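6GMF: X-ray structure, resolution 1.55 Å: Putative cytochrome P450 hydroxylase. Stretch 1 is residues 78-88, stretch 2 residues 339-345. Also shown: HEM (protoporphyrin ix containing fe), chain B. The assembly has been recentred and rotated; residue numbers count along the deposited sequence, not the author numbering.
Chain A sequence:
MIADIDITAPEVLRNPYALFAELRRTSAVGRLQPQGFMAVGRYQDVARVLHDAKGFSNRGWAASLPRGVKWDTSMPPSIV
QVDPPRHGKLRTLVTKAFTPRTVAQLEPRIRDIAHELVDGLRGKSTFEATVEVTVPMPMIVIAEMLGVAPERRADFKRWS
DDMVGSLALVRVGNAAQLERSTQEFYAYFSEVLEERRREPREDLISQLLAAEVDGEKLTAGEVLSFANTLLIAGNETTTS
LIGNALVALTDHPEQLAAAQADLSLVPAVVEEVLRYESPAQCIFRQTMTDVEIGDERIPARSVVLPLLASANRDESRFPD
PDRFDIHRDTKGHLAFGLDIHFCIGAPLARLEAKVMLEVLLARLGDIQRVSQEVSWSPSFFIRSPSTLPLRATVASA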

# COMPACT_ATOMS: atom_id res chain seq x y z
N SER A 78 -13.99 7.17 2.42
CA SER A 78 -13.09 6.16 2.93
C SER A 78 -12.80 6.44 4.42
O SER A 78 -12.58 7.60 4.80
CB SER A 78 -11.84 6.20 2.10
OG SER A 78 -10.88 5.28 2.62
N ILE A 79 -12.70 5.37 5.20
CA ILE A 79 -12.21 5.41 6.54
C ILE A 79 -10.91 6.24 6.64
O ILE A 79 -10.74 6.92 7.64
CB ILE A 79 -12.06 4.01 7.14
CG1 ILE A 79 -11.80 4.04 8.63
CG2 ILE A 79 -11.02 3.21 6.39
CD1 ILE A 79 -11.56 2.69 9.24
N VAL A 80 -10.08 6.32 5.59
CA VAL A 80 -8.81 6.97 5.71
C VAL A 80 -8.99 8.49 5.70
O VAL A 80 -8.07 9.22 6.02
CB VAL A 80 -7.84 6.50 4.61
CG1 VAL A 80 -8.12 7.16 3.28
CG2 VAL A 80 -6.38 6.72 5.01
N GLN A 81 -10.17 8.96 5.30
CA GLN A 81 -10.48 10.38 5.29
C GLN A 81 -11.17 10.84 6.58
O GLN A 81 -11.39 12.03 6.70
CB GLN A 81 -11.40 10.71 4.11
CG GLN A 81 -10.75 10.47 2.77
CD GLN A 81 -11.46 11.20 1.66
OE1 GLN A 81 -12.68 11.14 1.52
NE2 GLN A 81 -10.70 11.93 0.88
N VAL A 82 -11.44 9.94 7.52
CA VAL A 82 -12.27 10.28 8.64
C VAL A 82 -11.37 10.58 9.85
O VAL A 82 -10.41 9.88 10.17
CB VAL A 82 -13.27 9.15 8.92
CG1 VAL A 82 -14.17 9.46 10.10
CG2 VAL A 82 -14.09 8.86 7.67
N ASP A 83 -11.81 11.55 10.65
CA ASP A 83 -11.12 11.93 11.88
C ASP A 83 -11.91 11.49 13.12
O ASP A 83 -13.11 11.21 13.05
CB ASP A 83 -10.98 13.44 11.97
CG ASP A 83 -10.05 14.05 10.95
OD1 ASP A 83 -9.03 13.39 10.57
OD2 ASP A 83 -10.37 15.13 10.47
N PRO A 84 -11.25 11.44 14.30
CA PRO A 84 -11.98 11.23 15.56
C PRO A 84 -13.05 12.32 15.67
O PRO A 84 -12.86 13.42 15.16
CB PRO A 84 -10.86 11.32 16.62
CG PRO A 84 -9.62 10.95 15.82
CD PRO A 84 -9.81 11.67 14.51
N PRO A 85 -14.19 11.99 16.28
CA PRO A 85 -14.47 10.74 16.97
C PRO A 85 -15.10 9.67 16.07
O PRO A 85 -15.16 8.51 16.43
CB PRO A 85 -15.52 11.14 18.03
CG PRO A 85 -16.20 12.29 17.37
CD PRO A 85 -15.11 13.05 16.66
N ARG A 86 -15.56 10.10 14.89
CA ARG A 86 -16.22 9.20 13.91
C ARG A 86 -15.26 8.08 13.48
O ARG A 86 -15.73 6.94 13.31
CB ARG A 86 -16.72 9.99 12.70
CG ARG A 86 -18.03 10.72 12.93
CD ARG A 86 -18.18 11.93 12.02
NE ARG A 86 -19.27 12.80 12.44
CZ ARG A 86 -19.11 14.01 12.98
NH1 ARG A 86 -17.93 14.37 13.45
NH2 ARG A 86 -20.13 14.85 13.04
N HIS A 87 -13.97 8.41 13.32
CA HIS A 87 -12.98 7.42 12.88
C HIS A 87 -12.95 6.17 13.78
O HIS A 87 -12.93 5.06 13.28
CB HIS A 87 -11.59 8.07 12.81
CG HIS A 87 -10.55 7.07 12.48
ND1 HIS A 87 -9.74 6.50 13.47
CD2 HIS A 87 -10.27 6.44 11.32
CE1 HIS A 87 -8.99 5.57 12.90
NE2 HIS A 87 -9.27 5.52 11.59
N GLY A 88 -12.92 6.35 15.10
CA GLY A 88 -12.78 5.23 16.00
C GLY A 88 -13.98 4.32 15.92
O GLY A 88 -13.85 3.13 16.00
N ASP A 339 -0.06 5.09 14.73
CA ASP A 339 -1.15 5.56 15.56
C ASP A 339 -2.52 5.21 14.94
O ASP A 339 -2.74 4.10 14.47
CB ASP A 339 -0.97 7.03 15.89
CG ASP A 339 -1.46 7.35 17.30
OD1 ASP A 339 -2.29 6.57 17.81
OD2 ASP A 339 -0.96 8.36 17.86
N ILE A 340 -3.48 6.15 14.96
CA ILE A 340 -4.89 5.74 14.81
C ILE A 340 -5.21 5.16 13.43
O ILE A 340 -6.09 4.29 13.33
CB ILE A 340 -5.85 6.85 15.20
CG1 ILE A 340 -5.77 8.10 14.33
CG2 ILE A 340 -5.67 7.19 16.68
CD1 ILE A 340 -6.90 9.06 14.58
N HIS A 341 -4.57 5.66 12.37
CA HIS A 341 -4.84 5.23 11.01
C HIS A 341 -3.88 4.13 10.55
O HIS A 341 -3.94 3.71 9.40
CB HIS A 341 -4.79 6.40 10.03
CG HIS A 341 -5.91 7.36 10.19
ND1 HIS A 341 -7.17 7.14 9.65
CD2 HIS A 341 -5.95 8.53 10.86
CE1 HIS A 341 -7.93 8.17 9.94
NE2 HIS A 341 -7.20 9.05 10.69
N PHE A 342 -3.12 3.53 11.47
CA PHE A 342 -2.18 2.48 11.11
C PHE A 342 -2.88 1.47 10.20
O PHE A 342 -3.92 0.94 10.53
CB PHE A 342 -1.67 1.80 12.38
CG PHE A 342 -0.62 0.75 12.13
CD1 PHE A 342 0.74 1.05 12.05
CD2 PHE A 342 -1.01 -0.57 11.93
CE1 PHE A 342 1.68 0.06 11.80
CE2 PHE A 342 -0.08 -1.54 11.65
CZ PHE A 342 1.26 -1.22 11.57
N CYS A 343 -2.18 1.03 9.15
CA CYS A 343 -2.72 0.22 8.11
C CYS A 343 -3.47 -1.00 8.68
O CYS A 343 -2.83 -1.90 9.31
CB CYS A 343 -1.58 -0.28 7.22
SG CYS A 343 -2.16 -1.29 5.85
N ILE A 344 -4.76 -1.09 8.40
CA ILE A 344 -5.57 -2.25 8.75
C ILE A 344 -5.08 -3.50 8.01
O ILE A 344 -5.19 -4.67 8.50
CB ILE A 344 -7.04 -1.93 8.45
CG1 ILE A 344 -7.57 -0.93 9.48
CG2 ILE A 344 -7.93 -3.16 8.38
CD1 ILE A 344 -8.92 -0.38 9.18
N GLY A 345 -4.56 -3.32 6.80
CA GLY A 345 -4.09 -4.40 5.99
C GLY A 345 -2.69 -4.89 6.28
O GLY A 345 -2.24 -5.76 5.55
CHA HEM B . -3.91 2.66 5.93
CHB HEM B . 0.24 1.58 3.95
CHC HEM B . -1.68 -2.57 2.38
CHD HEM B . -5.94 -1.31 4.03
C1A HEM B . -2.59 2.70 5.55
C2A HEM B . -1.72 3.74 6.00
C3A HEM B . -0.53 3.44 5.40
C4A HEM B . -0.71 2.24 4.67
CMA HEM B . 0.76 4.22 5.43
CAA HEM B . -2.00 4.91 6.89
CBA HEM B . -2.68 6.10 6.15
CGA HEM B . -2.83 7.33 7.02
O1A HEM B . -2.32 7.37 8.17
O2A HEM B . -3.40 8.31 6.44
C1B HEM B . 0.10 0.34 3.31
C2B HEM B . 1.15 -0.39 2.66
C3B HEM B . 0.64 -1.56 2.19
C4B HEM B . -0.77 -1.56 2.60
CMB HEM B . 2.52 0.15 2.54
CAB HEM B . 1.29 -2.73 1.48
CBB HEM B . 2.57 -2.89 1.58
C1C HEM B . -2.99 -2.66 2.71
C2C HEM B . -3.84 -3.77 2.38
C3C HEM B . -5.07 -3.36 2.88
C4C HEM B . -4.95 -2.06 3.43
CMC HEM B . -3.42 -5.10 1.83
CAC HEM B . -6.35 -4.07 2.90
CBC HEM B . -6.62 -5.15 2.22
C1D HEM B . -5.72 -0.11 4.65
C2D HEM B . -6.82 0.68 5.28
C3D HEM B . -6.25 1.77 5.83
C4D HEM B . -4.82 1.67 5.53
CMD HEM B . -8.26 0.19 5.28
CAD HEM B . -6.95 2.87 6.58
CBD HEM B . -6.96 2.73 8.11
CGD HEM B . -7.58 3.92 8.81
O1D HEM B . -7.96 3.74 9.98
O2D HEM B . -7.68 5.03 8.22
NA HEM B . -1.95 1.78 4.74
NB HEM B . -0.99 -0.42 3.25
NC HEM B . -3.67 -1.61 3.30
ND HEM B . -4.54 0.59 4.77
FE HEM B . -2.78 0.06 4.13
O HOH W 1 -7.60 11.47 11.90
O HOH W 2 -3.24 1.24 2.28

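No hydrogen bond runs directly between these two stretches, and only 319 Å² of surface is buried between them. What joins them is a shared partner, one heme propionate, with small apolar contacts beside it and a water bridge behind.

Stretch 2 opens with a turn, in which Phe 342 N donates to Asp 339 O (3.1 Å). Ile 340 follows, its CA-to-CB bond pointing toward stretch 1, with chi1 in p and chi2 in t. This conformation brings CD1 to 3.5 Å from CG of Pro 84, so a branched aliphatic chain meets a rigid proline ring at a relatively open margin of the contact. The backbone O of Ile 340 sits at the edge of the imidazole of His 87, 3.2 Å from its CE1.

His 341 gives up more surface to stretch 1 than any other residue here, 90 Å². Its CB also points toward stretch 1, and chi1 in m sends the ring to His 87. The rings are oblique, with centroids 4.0 Å apart and planes at 47°. Each uses one nitrogen on the heme: His 341 ND1 donates to HEM O2D (2.6 Å), and His 87 NE2 donates to HEM O1D (2.7 Å), both nearly linear. The two oxygens belong to one carboxylate, so a single anionic group engages both stretches. Histidine suits both positions because it combines a flat surface for packing with a ring N-H for the charged oxygen. The other nitrogen of His 341 is also occupied: NE2 lies 2.7 Å from water 1, which in turn donates to Asp 83 OD1 (2.7 Å). Between its nitrogens, His 341 CE1 comes within 3.0 Å of Val 82 O, a carbonyl at the ring edge.

Phe 342 and Cys 343 lie out of reach of stretch 1. Cys 343 instead anchors its stretch to the heme, its SG binding HEM FE at 2.3 Å, as expected of a cytochrome P450. Ile 344 turns back toward stretch 1, and its CD1 meets Ile 79 CD1 at 4.0 Å; both side chains are buried, a setting that suits isoleucine. Gly 345 ends the stretch with its CA 3.4 Å from HEM C3C, where an ideal CB would come within 2.0 Å of that same carbon. The rule is economical: polar atoms meet through the cofactor and a water, while isoleucines fill the flanks.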